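Local coordinates for putative exported protein (Bordetella pertussis Tohama I, PDB 2PFY), which binds pyroglutamic acid and probably serves as the extracytoplasmic solute receptor of a tripartite ATP-independent periplasmic transport system, at residues A[123-135]-A[265-277]. Residues are numbered along the deposited sequence; the frame is centred on the assembly and turned at random.
Sequences QGIYTKKPVAALA and LPPQLAKELQAIG. With PCA (pyroglutamic acid), chain E.
A helix side chain, Glu272, reaches across to take the backbone N-H of Leu134: the 2.6 Å from Leu134 N to Glu272 OE1 and the N-H...O angle of 175° define a short, nearly straight bond. The N-H meets the syn side of the carboxylate, 20° out of its plane. Glu272 CG lies beside its own backbone N (chi1 -68°) and the chain beyond is extended, which carries the carboxylate to the loop. The other oxygen is shared: Gln268 NE2, one helical turn earlier, approaches Glu272 OE2 from above the carboxylate plane at 3.0 Å, and a water bridges Glu272 OE2 to Ala135 N. Both carboxylate oxygens are therefore held, which should limit rotation of the group.

Leu134 slides past Glu272 in the opposite direction, its CD1 3.5 Å from Glu272 CB, and ends tip to tip with Ile276. The side chains of Leu134 and Leu269 cross at about a right angle, their CD2 and CD1 methyls in contact at 3.7 Å. On the strand side, Ile125 CD1 meets Leu269 CD2 end-on at 3.6 Å and also reaches Leu273 CD1.

At the helix start, Ala132 O receives a weak bond from Leu269 N (3.4 Å) and one from a water that also accepts from Gln268 N; Pro266, the N-cap residue, packs CG against Val131 O at 3.6 Å.

This is helix-to-loop packing in the sheet-and-helix framework of a DctP-family periplasmic binding protein, away from the pocket that Gln123 helps to line. In the mixed sheet, strand 124-127 pairs antiparallel with 180-182 and 198-201; Pro266, between strand 261-264 and helix 267-287, touches Tyr200, whose hydroxyl is hydrogen-bonded to Val131 N, joining loop, sheet and helix start.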
loop_
_atom_site.group_PDB
_atom_site.type_symbol
_atom_site.label_atom_id
_atom_site.label_comp_id
_atom_site.label_asym_id
_atom_site.label_seq_id
_atom_site.Cartn_x
_atom_site.Cartn_y
_atom_site.Cartn_z
ATOM N N GLN A 123 -6.827 -6.718 2.051
ATOM C CA GLN A 123 -6.270 -7.588 1.010
ATOM C C GLN A 123 -7.017 -8.922 0.964
ATOM O O GLN A 123 -7.094 -9.625 1.970
ATOM C CB GLN A 123 -4.779 -7.857 1.269
ATOM C CG GLN A 123 -3.927 -6.574 1.450
ATOM C CD GLN A 123 -3.816 -5.776 0.154
ATOM O OE1 GLN A 123 -4.502 -4.766 -0.053
ATOM N NE2 GLN A 123 -2.995 -6.248 -0.728
ATOM N N GLY A 124 -7.552 -9.260 -0.202
ATOM C CA GLY A 124 -8.168 -10.598 -0.445
ATOM C C GLY A 124 -7.243 -11.468 -1.290
ATOM O O GLY A 124 -6.109 -11.064 -1.636
ATOM N N ILE A 125 -7.717 -12.666 -1.608
ATOM C CA ILE A 125 -6.958 -13.649 -2.389
ATOM C C ILE A 125 -7.677 -13.895 -3.701
ATOM O O ILE A 125 -8.881 -14.082 -3.700
ATOM C CB ILE A 125 -6.801 -14.986 -1.590
ATOM C CG1 ILE A 125 -5.935 -14.715 -0.357
ATOM C CG2 ILE A 125 -6.149 -16.111 -2.489
ATOM C CD1 ILE A 125 -5.968 -15.774 0.764
ATOM N N TYR A 126 -6.938 -13.843 -4.815
ATOM C CA TYR A 126 -7.508 -14.095 -6.136
ATOM C C TYR A 126 -6.906 -15.366 -6.693
ATOM O O TYR A 126 -5.690 -15.541 -6.665
ATOM C CB TYR A 126 -7.167 -12.980 -7.139
ATOM C CG TYR A 126 -7.736 -11.598 -6.842
ATOM C CD1 TYR A 126 -8.754 -11.066 -7.636
ATOM C CD2 TYR A 126 -7.219 -10.808 -5.811
ATOM C CE1 TYR A 126 -9.249 -9.764 -7.430
ATOM C CE2 TYR A 126 -7.730 -9.505 -5.560
ATOM C CZ TYR A 126 -8.737 -8.994 -6.382
ATOM O OH TYR A 126 -9.231 -7.723 -6.147
ATOM N N THR A 127 -7.739 -16.231 -7.242
ATOM C CA THR A 127 -7.247 -17.531 -7.714
ATOM C C THR A 127 -7.961 -17.929 -9.000
ATOM O O THR A 127 -8.987 -17.321 -9.369
ATOM C CB THR A 127 -7.483 -18.665 -6.649
ATOM O OG1 THR A 127 -8.887 -18.886 -6.492
ATOM C CG2 THR A 127 -6.909 -18.280 -5.302
ATOM N N LYS A 128 -7.418 -18.945 -9.674
ATOM C CA LYS A 128 -8.022 -19.461 -10.899
ATOM C C LYS A 128 -8.873 -20.693 -10.641
ATOM O O LYS A 128 -9.621 -21.091 -11.530
ATOM C CB LYS A 128 -6.971 -19.770 -11.960
ATOM C CG LYS A 128 -6.168 -18.560 -12.373
ATOM C CD LYS A 128 -4.867 -18.975 -12.984
ATOM C CE LYS A 128 -4.918 -18.846 -14.461
ATOM N NZ LYS A 128 -3.564 -19.186 -14.971
ATOM N N LYS A 129 -8.756 -21.253 -9.426
ATOM C CA LYS A 129 -9.489 -22.462 -9.004
ATOM C C LYS A 129 -9.992 -22.245 -7.596
ATOM O O LYS A 129 -9.432 -21.439 -6.881
ATOM C CB LYS A 129 -8.561 -23.698 -8.997
ATOM C CG LYS A 129 -8.230 -24.228 -10.375
ATOM C CD LYS A 129 -8.148 -25.780 -10.393
ATOM C CE LYS A 129 -9.563 -26.418 -10.395
ATOM N NZ LYS A 129 -9.516 -27.875 -10.649
ATOM N N PRO A 130 -11.026 -22.984 -7.173
ATOM C CA PRO A 130 -11.441 -22.851 -5.785
ATOM C C PRO A 130 -10.311 -23.153 -4.786
ATOM O O PRO A 130 -9.490 -24.043 -5.013
ATOM C CB PRO A 130 -12.557 -23.898 -5.646
ATOM C CG PRO A 130 -13.121 -24.065 -7.012
ATOM C CD PRO A 130 -11.875 -23.950 -7.912
ATOM N N VAL A 131 -10.298 -22.421 -3.687
ATOM C CA VAL A 131 -9.346 -22.629 -2.608
ATOM C C VAL A 131 -10.106 -22.631 -1.279
ATOM O O VAL A 131 -10.935 -21.760 -1.040
ATOM C CB VAL A 131 -8.235 -21.536 -2.612
ATOM C CG1 VAL A 131 -7.366 -21.623 -1.354
ATOM C CG2 VAL A 131 -7.360 -21.658 -3.866
ATOM N N ALA A 132 -9.824 -23.620 -0.418
ATOM C CA ALA A 132 -10.452 -23.722 0.902
ATOM C C ALA A 132 -9.442 -23.866 2.069
ATOM O O ALA A 132 -9.826 -23.793 3.227
ATOM C CB ALA A 132 -11.480 -24.890 0.932
ATOM N N ALA A 133 -8.169 -24.086 1.744
ATOM C CA ALA A 133 -7.088 -24.240 2.729
ATOM C C ALA A 133 -5.737 -23.996 2.051
ATOM O O ALA A 133 -5.649 -24.067 0.846
ATOM C CB ALA A 133 -7.123 -25.670 3.350
ATOM N N LEU A 134 -4.689 -23.735 2.835
ATOM C CA LEU A 134 -3.329 -23.515 2.279
ATOM C C LEU A 134 -2.828 -24.589 1.322
ATOM O O LEU A 134 -2.135 -24.277 0.337
ATOM C CB LEU A 134 -2.298 -23.240 3.381
ATOM C CG LEU A 134 -2.388 -21.855 4.044
ATOM C CD1 LEU A 134 -1.360 -21.701 5.155
ATOM C CD2 LEU A 134 -2.281 -20.703 3.015
ATOM N N ALA A 135 -3.221 -25.849 1.571
ATOM C CA ALA A 135 -2.854 -26.974 0.713
ATOM C C ALA A 135 -3.169 -26.728 -0.764
ATOM O O ALA A 135 -2.446 -27.193 -1.645
ATOM C CB ALA A 135 -3.539 -28.299 1.204
ATOM N N LEU A 265 -14.017 -15.534 3.504
ATOM C CA LEU A 265 -12.801 -16.260 3.754
ATOM C C LEU A 265 -13.196 -17.652 4.307
ATOM O O LEU A 265 -13.942 -17.734 5.294
ATOM C CB LEU A 265 -11.957 -15.482 4.784
ATOM C CG LEU A 265 -10.600 -16.104 5.152
ATOM C CD1 LEU A 265 -9.751 -16.278 3.900
ATOM C CD2 LEU A 265 -9.867 -15.291 6.194
ATOM N N PRO A 266 -12.721 -18.733 3.662
ATOM C CA PRO A 266 -13.026 -20.097 4.171
ATOM C C PRO A 266 -12.391 -20.376 5.560
ATOM O O PRO A 266 -11.306 -19.857 5.859
ATOM C CB PRO A 266 -12.415 -21.016 3.103
ATOM C CG PRO A 266 -12.200 -20.182 1.902
ATOM C CD PRO A 266 -11.922 -18.782 2.420
ATOM N N PRO A 267 -13.073 -21.174 6.419
ATOM C CA PRO A 267 -12.609 -21.276 7.814
ATOM C C PRO A 267 -11.243 -21.916 8.023
ATOM O O PRO A 267 -10.522 -21.494 8.917
ATOM C CB PRO A 267 -13.705 -22.078 8.504
ATOM C CG PRO A 267 -14.334 -22.900 7.381
ATOM C CD PRO A 267 -14.293 -21.976 6.182
ATOM N N GLN A 268 -10.874 -22.907 7.212
ATOM C CA GLN A 268 -9.535 -23.484 7.344
ATOM C C GLN A 268 -8.479 -22.457 6.917
ATOM O O GLN A 268 -7.513 -22.235 7.625
ATOM C CB GLN A 268 -9.414 -24.771 6.526
ATOM C CG GLN A 268 -8.050 -25.469 6.652
ATOM C CD GLN A 268 -7.808 -26.086 8.017
ATOM O OE1 GLN A 268 -8.735 -26.291 8.801
ATOM N NE2 GLN A 268 -6.556 -26.394 8.298
ATOM N N LEU A 269 -8.685 -21.808 5.770
ATOM C CA LEU A 269 -7.803 -20.714 5.370
ATOM C C LEU A 269 -7.755 -19.643 6.484
ATOM O O LEU A 269 -6.677 -19.177 6.852
ATOM C CB LEU A 269 -8.235 -20.121 4.012
ATOM C CG LEU A 269 -7.159 -19.290 3.296
ATOM C CD1 LEU A 269 -5.909 -20.124 2.962
ATOM C CD2 LEU A 269 -7.725 -18.633 2.037
ATOM N N ALA A 270 -8.905 -19.294 7.051
ATOM C CA ALA A 270 -8.923 -18.274 8.122
ATOM C C ALA A 270 -7.993 -18.720 9.239
ATOM O O ALA A 270 -7.113 -17.964 9.651
ATOM C CB ALA A 270 -10.344 -18.028 8.669
ATOM N N LYS A 271 -8.169 -19.967 9.692
ATOM C CA LYS A 271 -7.313 -20.530 10.743
ATOM C C LYS A 271 -5.825 -20.467 10.388
ATOM O O LYS A 271 -5.014 -20.055 11.198
ATOM C CB LYS A 271 -7.719 -21.995 11.050
ATOM C CG LYS A 271 -8.467 -22.172 12.346
ATOM C CD LYS A 271 -8.933 -23.643 12.538
ATOM C CE LYS A 271 -7.951 -24.508 13.354
ATOM N NZ LYS A 271 -6.741 -24.925 12.591
ATOM N N GLU A 272 -5.479 -20.871 9.174
ATOM C CA GLU A 272 -4.076 -21.010 8.776
ATOM C C GLU A 272 -3.394 -19.654 8.587
ATOM O O GLU A 272 -2.221 -19.481 8.951
ATOM C CB GLU A 272 -3.957 -21.879 7.518
ATOM C CG GLU A 272 -4.321 -23.394 7.736
ATOM C CD GLU A 272 -4.545 -24.165 6.424
ATOM O OE1 GLU A 272 -4.924 -23.540 5.387
ATOM O OE2 GLU A 272 -4.359 -25.411 6.428
ATOM N N LEU A 273 -4.123 -18.685 8.024
ATOM C CA LEU A 273 -3.587 -17.321 7.859
ATOM C C LEU A 273 -3.404 -16.620 9.202
ATOM O O LEU A 273 -2.451 -15.859 9.373
ATOM C CB LEU A 273 -4.480 -16.491 6.934
ATOM C CG LEU A 273 -4.532 -16.907 5.453
ATOM C CD1 LEU A 273 -5.521 -16.009 4.645
ATOM C CD2 LEU A 273 -3.152 -16.881 4.814
ATOM N N GLN A 274 -4.319 -16.873 10.139
ATOM C CA GLN A 274 -4.191 -16.391 11.522
ATOM C C GLN A 274 -2.920 -16.944 12.185
ATOM O O GLN A 274 -2.203 -16.214 12.873
ATOM C CB GLN A 274 -5.444 -16.725 12.354
ATOM C CG GLN A 274 -6.669 -15.813 12.021
ATOM C CD GLN A 274 -8.037 -16.386 12.439
ATOM O OE1 GLN A 274 -8.124 -17.416 13.119
ATOM N NE2 GLN A 274 -9.112 -15.710 12.024
ATOM N N ALA A 275 -2.644 -18.225 11.968
ATOM C CA ALA A 275 -1.403 -18.837 12.476
ATOM C C ALA A 275 -0.171 -18.222 11.795
ATOM O O ALA A 275 0.832 -17.941 12.476
ATOM C CB ALA A 275 -1.420 -20.366 12.329
ATOM N N ILE A 276 -0.269 -17.976 10.476
ATOM C CA ILE A 276 0.791 -17.270 9.750
ATOM C C ILE A 276 1.040 -15.857 10.315
ATOM O O ILE A 276 2.189 -15.432 10.411
ATOM C CB ILE A 276 0.563 -17.262 8.211
ATOM C CG1 ILE A 276 0.873 -18.651 7.632
ATOM C CG2 ILE A 276 1.422 -16.191 7.508
ATOM C CD1 ILE A 276 0.529 -18.794 6.197
ATOM N N GLY A 277 -0.045 -15.160 10.686
ATOM C CA GLY A 277 0.002 -13.849 11.312
ATOM C C GLY A 277 0.689 -13.843 12.665
ATOM O O GLY A 277 1.476 -12.931 12.965
HETATM N N PCA E . -2.642 -3.027 -4.317
HETATM C CA PCA E . -1.167 -2.895 -4.339
HETATM C CB PCA E . -0.627 -3.025 -2.936
HETATM C CG PCA E . -1.807 -3.321 -2.060
HETATM C CD PCA E . -2.994 -3.276 -2.963
HETATM O OE PCA E . -4.154 -3.388 -2.580
HETATM C C PCA E . -0.557 -3.956 -5.234
HETATM O O PCA E . 0.617 -3.932 -5.623
HETATM O OXT PCA E . -1.265 -4.880 -5.589
HETATM O O HOH W 1 -11.923 -24.214 4.469
HETATM O O HOH W 2 -3.955 -26.645 4.326
#